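Local coordinates for protein lysyl-trna-dependent l-ysyl-phosphatidylgycerol synthase (Bacillus licheniformis, PDB 4V36) that catalyses the transfer of lysine from lysyl-tRNA to phosphatidylglycerol, a lipid modification that mediates bacterial resistance, at residues Y148-Q154 with P195-S201; A50-F54 with V77-F81; K114-I120 with P304-Y310. One frame throughout, in Å; residues are numbered along the deposited sequence.

Interaction 1: residues Y148-Q154 with P195-S201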
loop_
_atom_site.group_PDB
_atom_site.type_symbol
_atom_site.label_atom_id
_atom_site.label_comp_id
_atom_site.label_asym_id
_atom_site.label_seq_id
_atom_site.Cartn_x
_atom_site.Cartn_y
_atom_site.Cartn_z
ATOM N N TYR A 148 20.860 16.912 -8.957
ATOM C CA TYR A 148 19.816 16.560 -8.002
ATOM C C TYR A 148 20.379 15.661 -6.906
ATOM O O TYR A 148 21.190 14.776 -7.174
ATOM C CB TYR A 148 18.641 15.878 -8.708
ATOM C CG TYR A 148 17.797 16.831 -9.523
ATOM C CD1 TYR A 148 18.125 17.125 -10.840
ATOM C CD2 TYR A 148 16.680 17.445 -8.972
ATOM C CE1 TYR A 148 17.360 18.001 -11.587
ATOM C CE2 TYR A 148 15.910 18.322 -9.712
ATOM C CZ TYR A 148 16.255 18.597 -11.018
ATOM O OH TYR A 148 15.490 19.470 -11.757
ATOM N N THR A 149 19.949 15.900 -5.671
ATOM C CA THR A 149 20.444 15.135 -4.533
ATOM C C THR A 149 19.310 14.449 -3.780
ATOM O O THR A 149 18.220 15.002 -3.636
ATOM C CB THR A 149 21.236 16.027 -3.560
ATOM O OG1 THR A 149 20.448 17.170 -3.208
ATOM C CG2 THR A 149 22.534 16.495 -4.203
ATOM N N PHE A 150 19.582 13.240 -3.302
ATOM C CA PHE A 150 18.582 12.425 -2.621
ATOM C C PHE A 150 18.885 12.330 -1.128
ATOM O O PHE A 150 19.996 11.971 -0.738
ATOM C CB PHE A 150 18.528 11.033 -3.252
ATOM C CG PHE A 150 17.497 10.127 -2.649
ATOM C CD1 PHE A 150 16.161 10.253 -2.987
ATOM C CD2 PHE A 150 17.867 9.136 -1.757
ATOM C CE1 PHE A 150 15.212 9.414 -2.439
ATOM C CE2 PHE A 150 16.923 8.295 -1.206
ATOM C CZ PHE A 150 15.594 8.434 -1.548
ATOM N N HIS A 151 17.898 12.652 -0.297
ATOM C CA HIS A 151 18.091 12.664 1.150
ATOM C C HIS A 151 16.930 12.008 1.888
ATOM O O HIS A 151 15.770 12.165 1.508
ATOM C CB HIS A 151 18.272 14.098 1.654
ATOM C CG HIS A 151 19.381 14.843 0.980
ATOM N ND1 HIS A 151 20.700 14.721 1.363
ATOM C CD2 HIS A 151 19.368 15.724 -0.048
ATOM C CE1 HIS A 151 21.451 15.492 0.598
ATOM N NE2 HIS A 151 20.667 16.112 -0.266
ATOM N N VAL A 152 17.248 11.276 2.951
ATOM C CA VAL A 152 16.226 10.671 3.797
ATOM C C VAL A 152 16.193 11.354 5.161
ATOM O O VAL A 152 17.178 11.338 5.899
ATOM C CB VAL A 152 16.462 9.160 3.983
ATOM C CG1 VAL A 152 15.499 8.596 5.019
ATOM C CG2 VAL A 152 16.312 8.433 2.656
ATOM N N GLU A 153 15.055 11.958 5.488
ATOM C CA GLU A 153 14.914 12.698 6.738
ATOM C C GLU A 153 14.193 11.875 7.802
ATOM O O GLU A 153 13.339 11.047 7.489
ATOM C CB GLU A 153 14.168 14.013 6.496
ATOM C CG GLU A 153 14.748 14.858 5.372
ATOM C CD GLU A 153 16.143 15.368 5.679
ATOM O OE1 GLU A 153 16.470 15.538 6.872
ATOM O OE2 GLU A 153 16.914 15.598 4.724
ATOM N N GLN A 154 14.542 12.118 9.062
ATOM C CA GLN A 154 13.951 11.393 10.180
ATOM C C GLN A 154 13.030 12.294 10.997
ATOM O O GLN A 154 13.332 13.469 11.201
ATOM C CB GLN A 154 15.044 10.816 11.083
ATOM C CG GLN A 154 16.071 9.961 10.361
ATOM C CD GLN A 154 15.513 8.627 9.910
ATOM O OE1 GLN A 154 14.549 8.119 10.483
ATOM N NE2 GLN A 154 16.119 8.051 8.879
ATOM N N PRO A 195 10.197 7.740 8.266
ATOM C CA PRO A 195 11.168 8.582 7.559
ATOM C C PRO A 195 10.610 9.118 6.246
ATOM O O PRO A 195 9.768 8.469 5.624
ATOM C CB PRO A 195 12.339 7.629 7.299
ATOM C CG PRO A 195 12.215 6.585 8.348
ATOM C CD PRO A 195 10.744 6.403 8.560
ATOM N N ILE A 196 11.073 10.293 5.836
ATOM C CA ILE A 196 10.649 10.874 4.570
ATOM C C ILE A 196 11.846 11.121 3.666
ATOM O O ILE A 196 12.779 11.835 4.034
ATOM C CB ILE A 196 9.885 12.195 4.775
ATOM C CG1 ILE A 196 8.576 11.941 5.522
ATOM C CG2 ILE A 196 9.603 12.859 3.437
ATOM C CD1 ILE A 196 7.759 13.191 5.758
ATOM N N ALA A 197 11.817 10.518 2.482
ATOM C CA ALA A 197 12.878 10.704 1.501
ATOM C C ALA A 197 12.515 11.831 0.547
ATOM O O ALA A 197 11.402 11.873 0.026
ATOM C CB ALA A 197 13.128 9.416 0.736
ATOM N N VAL A 198 13.450 12.749 0.325
ATOM C CA VAL A 198 13.201 13.883 -0.557
ATOM C C VAL A 198 14.229 13.975 -1.680
ATOM O O VAL A 198 15.356 13.495 -1.549
ATOM C CB VAL A 198 13.197 15.216 0.220
ATOM C CG1 VAL A 198 12.065 15.241 1.238
ATOM C CG2 VAL A 198 14.539 15.440 0.899
ATOM N N LEU A 199 13.826 14.589 -2.786
ATOM C CA LEU A 199 14.737 14.874 -3.884
ATOM C C LEU A 199 14.854 16.383 -4.066
ATOM O O LEU A 199 13.869 17.058 -4.364
ATOM C CB LEU A 199 14.261 14.217 -5.179
ATOM C CG LEU A 199 15.240 14.306 -6.352
ATOM C CD1 LEU A 199 16.469 13.451 -6.087
ATOM C CD2 LEU A 199 14.574 13.907 -7.661
ATOM N N LYS A 200 16.059 16.907 -3.875
ATOM C CA LYS A 200 16.288 18.343 -3.973
ATOM C C LYS A 200 17.060 18.712 -5.231
ATOM O O LYS A 200 17.868 17.930 -5.728
ATOM C CB LYS A 200 17.043 18.851 -2.742
ATOM C CG LYS A 200 16.270 18.747 -1.439
ATOM C CD LYS A 200 17.079 19.327 -0.290
ATOM C CE LYS A 200 16.310 19.278 1.017
ATOM N NZ LYS A 200 17.102 19.855 2.139
ATOM N N SER A 201 16.804 19.912 -5.742
ATOM C CA SER A 201 17.553 20.440 -6.874
ATOM C C SER A 201 18.884 21.007 -6.393
ATOM O O SER A 201 19.226 20.880 -5.218
ATOM C CB SER A 201 16.747 21.518 -7.599
ATOM O OG SER A 201 16.443 22.592 -6.726
#

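Interaction 2: residues A50-F54 with V77-F81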
loop_
_atom_site.group_PDB
_atom_site.type_symbol
_atom_site.label_atom_id
_atom_site.label_comp_id
_atom_site.label_asym_id
_atom_site.label_seq_id
_atom_site.Cartn_x
_atom_site.Cartn_y
_atom_site.Cartn_z
ATOM N N ALA A 50 -3.133 -10.512 18.104
ATOM C CA ALA A 50 -3.524 -10.309 16.712
ATOM C C ALA A 50 -4.461 -9.115 16.549
ATOM O O ALA A 50 -5.150 -8.720 17.491
ATOM C CB ALA A 50 -4.171 -11.567 16.162
ATOM N N LEU A 51 -4.488 -8.547 15.346
ATOM C CA LEU A 51 -5.274 -7.346 15.084
ATOM C C LEU A 51 -5.874 -7.319 13.680
ATOM O O LEU A 51 -5.196 -7.614 12.696
ATOM C CB LEU A 51 -4.408 -6.101 15.293
ATOM C CG LEU A 51 -5.015 -4.768 14.853
ATOM C CD1 LEU A 51 -6.240 -4.429 15.688
ATOM C CD2 LEU A 51 -3.982 -3.658 14.933
ATOM N N ILE A 52 -7.148 -6.953 13.598
ATOM C CA ILE A 52 -7.821 -6.780 12.317
ATOM C C ILE A 52 -8.244 -5.327 12.113
ATOM O O ILE A 52 -8.979 -4.763 12.924
ATOM C CB ILE A 52 -9.058 -7.692 12.197
ATOM C CG1 ILE A 52 -8.629 -9.132 11.915
ATOM C CG2 ILE A 52 -9.984 -7.199 11.094
ATOM C CD1 ILE A 52 -9.788 -10.076 11.672
ATOM N N GLN A 53 -7.762 -4.723 11.031
ATOM C CA GLN A 53 -8.153 -3.365 10.672
ATOM C C GLN A 53 -9.237 -3.411 9.601
ATOM O O GLN A 53 -9.146 -4.192 8.655
ATOM C CB GLN A 53 -6.948 -2.566 10.178
ATOM C CG GLN A 53 -5.763 -2.590 11.126
ATOM C CD GLN A 53 -4.593 -1.772 10.618
ATOM O OE1 GLN A 53 -4.754 -0.894 9.768
ATOM N NE2 GLN A 53 -3.403 -2.060 11.135
ATOM N N PHE A 54 -10.259 -2.575 9.745
ATOM C CA PHE A 54 -11.391 -2.623 8.830
ATOM C C PHE A 54 -12.142 -1.302 8.739
ATOM O O PHE A 54 -11.899 -0.377 9.514
ATOM C CB PHE A 54 -12.360 -3.731 9.252
ATOM C CG PHE A 54 -13.028 -3.481 10.576
ATOM C CD1 PHE A 54 -12.378 -3.781 11.762
ATOM C CD2 PHE A 54 -14.306 -2.950 10.633
ATOM C CE1 PHE A 54 -12.990 -3.552 12.982
ATOM C CE2 PHE A 54 -14.923 -2.719 11.849
ATOM C CZ PHE A 54 -14.263 -3.021 13.025
ATOM N N VAL A 77 -8.389 -14.534 15.906
ATOM C CA VAL A 77 -8.905 -13.190 15.670
ATOM C C VAL A 77 -9.920 -13.177 14.525
ATOM O O VAL A 77 -10.896 -12.427 14.561
ATOM C CB VAL A 77 -7.761 -12.184 15.375
ATOM C CG1 VAL A 77 -6.985 -12.576 14.123
ATOM C CG2 VAL A 77 -8.306 -10.768 15.256
ATOM N N ILE A 78 -9.699 -14.022 13.523
ATOM C CA ILE A 78 -10.623 -14.130 12.401
ATOM C C ILE A 78 -11.931 -14.754 12.870
ATOM O O ILE A 78 -13.014 -14.334 12.465
ATOM C CB ILE A 78 -10.021 -14.962 11.251
ATOM C CG1 ILE A 78 -8.815 -14.237 10.651
ATOM C CG2 ILE A 78 -11.060 -15.226 10.172
ATOM C CD1 ILE A 78 -8.101 -15.025 9.581
ATOM N N LYS A 79 -11.817 -15.749 13.745
ATOM C CA LYS A 79 -12.981 -16.420 14.313
ATOM C C LYS A 79 -13.825 -15.459 15.145
ATOM O O LYS A 79 -15.047 -15.421 15.011
ATOM C CB LYS A 79 -12.539 -17.610 15.167
ATOM C CG LYS A 79 -13.678 -18.409 15.777
ATOM C CD LYS A 79 -13.142 -19.590 16.572
ATOM C CE LYS A 79 -14.264 -20.413 17.180
ATOM N NZ LYS A 79 -13.737 -21.564 17.964
ATOM N N GLU A 80 -13.164 -14.683 15.998
ATOM C CA GLU A 80 -13.852 -13.731 16.865
ATOM C C GLU A 80 -14.477 -12.585 16.076
ATOM O O GLU A 80 -15.601 -12.169 16.357
ATOM C CB GLU A 80 -12.888 -13.172 17.915
ATOM C CG GLU A 80 -12.399 -14.201 18.920
ATOM C CD GLU A 80 -11.356 -13.639 19.866
ATOM O OE1 GLU A 80 -10.897 -12.500 19.640
ATOM O OE2 GLU A 80 -10.995 -14.336 20.837
ATOM N N PHE A 81 -13.742 -12.076 15.091
ATOM C CA PHE A 81 -14.216 -10.960 14.278
ATOM C C PHE A 81 -15.444 -11.348 13.460
ATOM O O PHE A 81 -16.424 -10.606 13.413
ATOM C CB PHE A 81 -13.103 -10.462 13.353
ATOM C CG PHE A 81 -13.503 -9.296 12.496
ATOM C CD1 PHE A 81 -13.573 -8.020 13.028
ATOM C CD2 PHE A 81 -13.803 -9.474 11.155
ATOM C CE1 PHE A 81 -13.941 -6.945 12.243
ATOM C CE2 PHE A 81 -14.171 -8.401 10.366
ATOM C CZ PHE A 81 -14.240 -7.135 10.910
#

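Interaction 3: residues K114-I120 with P304-Y310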
loop_
_atom_site.group_PDB
_atom_site.type_symbol
_atom_site.label_atom_id
_atom_site.label_comp_id
_atom_site.label_asym_id
_atom_site.label_seq_id
_atom_site.Cartn_x
_atom_site.Cartn_y
_atom_site.Cartn_z
ATOM N N LYS A 114 -8.177 -12.770 -7.561
ATOM C CA LYS A 114 -6.875 -12.118 -7.657
ATOM C C LYS A 114 -7.007 -10.672 -8.122
ATOM O O LYS A 114 -7.466 -10.404 -9.232
ATOM C CB LYS A 114 -5.952 -12.895 -8.599
ATOM C CG LYS A 114 -4.477 -12.571 -8.416
ATOM C CD LYS A 114 -3.590 -13.596 -9.106
ATOM C CE LYS A 114 -2.124 -13.380 -8.758
ATOM N NZ LYS A 114 -1.243 -14.389 -9.404
ATOM N N LEU A 115 -6.597 -9.747 -7.260
ATOM C CA LEU A 115 -6.717 -8.317 -7.528
ATOM C C LEU A 115 -5.552 -7.796 -8.363
ATOM O O LEU A 115 -5.704 -6.863 -9.152
ATOM C CB LEU A 115 -6.794 -7.541 -6.210
ATOM C CG LEU A 115 -7.945 -7.909 -5.273
ATOM C CD1 LEU A 115 -7.638 -7.458 -3.858
ATOM C CD2 LEU A 115 -9.243 -7.290 -5.762
ATOM N N GLY A 116 -4.387 -8.402 -8.174
ATOM C CA GLY A 116 -3.178 -7.964 -8.842
ATOM C C GLY A 116 -1.960 -8.562 -8.169
ATOM O O GLY A 116 -2.085 -9.462 -7.338
ATOM N N GLU A 117 -0.781 -8.064 -8.521
ATOM C CA GLU A 117 0.457 -8.566 -7.941
ATOM C C GLU A 117 1.367 -7.424 -7.508
ATOM O O GLU A 117 1.467 -6.404 -8.190
ATOM C CB GLU A 117 1.187 -9.471 -8.938
ATOM C CG GLU A 117 0.496 -10.804 -9.187
ATOM C CD GLU A 117 1.128 -11.593 -10.319
ATOM O OE1 GLU A 117 1.301 -11.027 -11.419
ATOM O OE2 GLU A 117 1.444 -12.783 -10.110
ATOM N N GLU A 118 2.020 -7.600 -6.364
ATOM C CA GLU A 118 2.982 -6.623 -5.872
ATOM C C GLU A 118 4.358 -6.872 -6.475
ATOM O O GLU A 118 4.844 -8.002 -6.487
ATOM C CB GLU A 118 3.065 -6.664 -4.344
ATOM C CG GLU A 118 1.850 -6.096 -3.632
ATOM C CD GLU A 118 2.005 -6.108 -2.124
ATOM O OE1 GLU A 118 2.873 -6.852 -1.620
ATOM O OE2 GLU A 118 1.261 -5.372 -1.444
ATOM N N ALA A 119 4.981 -5.811 -6.973
ATOM C CA ALA A 119 6.315 -5.912 -7.550
ATOM C C ALA A 119 7.377 -5.868 -6.458
ATOM O O ALA A 119 7.585 -4.834 -5.822
ATOM C CB ALA A 119 6.543 -4.799 -8.560
ATOM N N ILE A 120 8.047 -6.996 -6.245
ATOM C CA ILE A 120 9.095 -7.086 -5.236
ATOM C C ILE A 120 10.469 -7.136 -5.893
ATOM O O ILE A 120 10.827 -8.126 -6.527
ATOM C CB ILE A 120 8.918 -8.326 -4.344
ATOM C CG1 ILE A 120 7.473 -8.421 -3.848
ATOM C CG2 ILE A 120 9.896 -8.288 -3.179
ATOM C CD1 ILE A 120 7.011 -7.209 -3.072
ATOM N N PRO A 304 10.924 -7.652 -11.182
ATOM C CA PRO A 304 10.565 -7.992 -9.806
ATOM C C PRO A 304 10.010 -9.403 -9.669
ATOM O O PRO A 304 9.689 -10.045 -10.670
ATOM C CB PRO A 304 9.489 -6.963 -9.477
ATOM C CG PRO A 304 8.772 -6.791 -10.783
ATOM C CD PRO A 304 9.807 -6.983 -11.878
ATOM N N VAL A 305 9.901 -9.876 -8.433
ATOM C CA VAL A 305 9.179 -11.107 -8.148
ATOM C C VAL A 305 7.747 -10.749 -7.769
ATOM O O VAL A 305 7.514 -10.067 -6.771
ATOM C CB VAL A 305 9.836 -11.914 -7.015
ATOM C CG1 VAL A 305 9.030 -13.172 -6.730
ATOM C CG2 VAL A 305 11.272 -12.263 -7.375
ATOM N N TRP A 306 6.789 -11.201 -8.571
ATOM C CA TRP A 306 5.394 -10.831 -8.364
ATOM C C TRP A 306 4.769 -11.586 -7.197
ATOM O O TRP A 306 4.888 -12.806 -7.099
ATOM C CB TRP A 306 4.584 -11.076 -9.639
ATOM C CG TRP A 306 5.057 -10.267 -10.810
ATOM C CD1 TRP A 306 5.759 -10.720 -11.890
ATOM C CD2 TRP A 306 4.869 -8.862 -11.014
ATOM N NE1 TRP A 306 6.017 -9.684 -12.755
ATOM C CE2 TRP A 306 5.481 -8.533 -12.240
ATOM C CE3 TRP A 306 4.243 -7.851 -10.279
ATOM C CZ2 TRP A 306 5.484 -7.236 -12.748
ATOM C CZ3 TRP A 306 4.247 -6.565 -10.785
ATOM C CH2 TRP A 306 4.863 -6.268 -12.008
ATOM N N ARG A 307 4.109 -10.847 -6.310
ATOM C CA ARG A 307 3.388 -11.449 -5.195
ATOM C C ARG A 307 1.912 -11.065 -5.252
ATOM O O ARG A 307 1.555 -9.902 -5.066
ATOM C CB ARG A 307 3.998 -11.028 -3.856
ATOM C CG ARG A 307 3.312 -11.661 -2.653
ATOM C CD ARG A 307 4.193 -11.641 -1.411
ATOM N NE ARG A 307 4.408 -10.294 -0.896
ATOM C CZ ARG A 307 5.605 -9.757 -0.685
ATOM N NH1 ARG A 307 6.704 -10.453 -0.946
ATOM N NH2 ARG A 307 5.707 -8.523 -0.210
ATOM N N GLY A 308 1.063 -12.054 -5.509
ATOM C CA GLY A 308 -0.355 -11.817 -5.713
ATOM C C GLY A 308 -1.120 -11.367 -4.483
ATOM O O GLY A 308 -0.842 -11.801 -3.364
ATOM N N LYS A 309 -2.088 -10.483 -4.702
ATOM C CA LYS A 309 -2.995 -10.042 -3.650
ATOM C C LYS A 309 -4.418 -10.436 -4.032
ATOM O O LYS A 309 -4.795 -10.352 -5.200
ATOM C CB LYS A 309 -2.889 -8.530 -3.434
ATOM C CG LYS A 309 -1.463 -8.029 -3.260
ATOM C CD LYS A 309 -1.237 -7.441 -1.878
ATOM C CE LYS A 309 -1.357 -8.495 -0.792
ATOM N NZ LYS A 309 -1.073 -7.927 0.557
ATOM N N TYR A 310 -5.205 -10.867 -3.052
ATOM C CA TYR A 310 -6.513 -11.441 -3.346
ATOM C C TYR A 310 -7.654 -10.792 -2.574
ATOM O O TYR A 310 -7.466 -10.273 -1.474
ATOM C CB TYR A 310 -6.501 -12.944 -3.057
ATOM C CG TYR A 310 -5.488 -13.717 -3.870
ATOM C CD1 TYR A 310 -4.178 -13.860 -3.429
ATOM C CD2 TYR A 310 -5.844 -14.310 -5.074
ATOM C CE1 TYR A 310 -3.250 -14.568 -4.168
ATOM C CE2 TYR A 310 -4.922 -15.019 -5.820
ATOM C CZ TYR A 310 -3.628 -15.145 -5.363
ATOM O OH TYR A 310 -2.709 -15.849 -6.105
#

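Interaction 1: residues Y148-Q154 with P195-S201
Six backbone hydrogen bonds, paired at three positions, tie 149-153 to 196-200 as an antiparallel ladder at the edge of the mixed sheet of this acetyltransferase-like fold. At T149/K200, T149 N to K200 O and K200 N to T149 O both measure 2.9 Å. At H151/V198, H151 N reaches V198 O at 3.0 Å and V198 N reaches H151 O at 2.7 Å; at E153/I196, E153 N lies 2.7 Å from I196 O and I196 N 2.9 Å from E153 O. All six bonds are close to linear. Pairing runs one-to-one from T149/K200 to E153/I196 without a bulge, and the strand directions differ by 156°. The intervening pairs F150/L199 and V152/A197 are non-hydrogen-bonded, and CA-H...O contacts run between the rungs, such as A197 CA to H151 O at 3.2 Å.

The two faces differ in chemistry. T149, H151, E153, I196, V198 and K200 share one, where T149 OG1 donates to H151 NE2 at 3.1 Å; helix 159-173 packs here through F161 and L165. The other face is apolar: V152 CG2 approaches A197 CB at 3.8 Å and V152 CG1 approaches P195 CB at 4.0 Å, while L244 and W247 of helix 236-251 meet F150 and V152. Strand 206-213 hydrogen-bonds to the other side of 196-200, and 149-153 ends the sheet within this chain. On the apolar face the F150 ring reaches across the ladder, bringing its CZ to 3.5 Å from A197 CB.

Interaction 2: residues A50-F54 with V77-F81
This is helix-on-sheet packing in an alpha/beta fold: helix 74-87, the connection of a beta-alpha-beta crossover from strand 60-69 to the adjacent parallel strand 91-97, lies against strand 50-57, with the short segments' axes 9.0 Å apart and inclined at 48°. I52, F81 and V77 lose the most area, 85, 76 and 70 Å² respectively, and each points its CA-to-CB bond toward the other segment. I52 lies between the two helix residues, which are one turn apart, as the bond from F81 N to V77 O (2.9 Å) confirms. Its CG1 packs on V77 CG2 at 3.7 Å and its CD1 meets F81 CB at 3.7 Å. Its CG2 sits 4.1 Å from the centroid of the F81 ring and only 7° off the ring normal, a CH-pi contact over the face.

No hydrogen bond crosses the contact, and all seven touching residues are buried. V77 also takes up A50, CG1 to CB at 3.6 Å. V63 of strand 60-69 touches both I52 and F81, and F43 of strand 41-44 meets F81 edge-to-face. Toward the F54 end of the strand segment, F81 turns its edge to the face of F54 in a T-shaped pair, centroids 5.0 Å apart and planes at 60°, with F81 CE1 3.6 Å from F54 CD1.

Interaction 3: residues K114-I120 with P304-Y310
E118 extends over the neighbouring strand to R307 and K309: its OE1 forms a salt bridge with R307 NH2 at 3.6 Å, and its OE2 a long one with K309 NZ at 4.0 Å. N257 also bonds E118, and E220 pairs with R307. I120 CD1 lies over the R307 guanidinium face, 3.4 Å from NH2. The two backbones form an antiparallel ladder, strand directions 147° apart, including E118 N to R307 O at 2.7 Å. A classic beta bulge interrupts it: L115 and G116 both face K309, with L115 N to K309 O and K309 N to G116 O each 2.8 Å. On the opposite face, W306 CZ3 packs on A119 CB at 3.7 Å, while K114 NZ bridges E117 OE2 at 3.2 Å; E117 also pairs with R296, which makes a cation-pi contact with W306. Strand 305-313, late in the chain, is inserted mid-sheet between 91-97 and 111-122; strand 255-261 flanks 111-122, and helix 296-300 packs against A119 and W306.

All three interactions reach one mixed sheet at different places. Interaction 3 joins strands near its middle, its centre about 12 Å from the centre of the chain, against about 21 and 19 Å for the centres of interactions 1 and 2, which lie on opposite sides of it. None touches another; the closest approach is about 12 Å between nearest atoms of interactions 2 and 3. Interactions 1 and 3 are both antiparallel ladders and only partly buried, but the first is regular and the third is bulged and carries charge pairs. Interaction 2 is fully buried, apolar and aromatic, joining a helix to the sheet. Along the chain, interaction 1 is nested inside the long loop that interaction 3 closes, while interaction 2 precedes both.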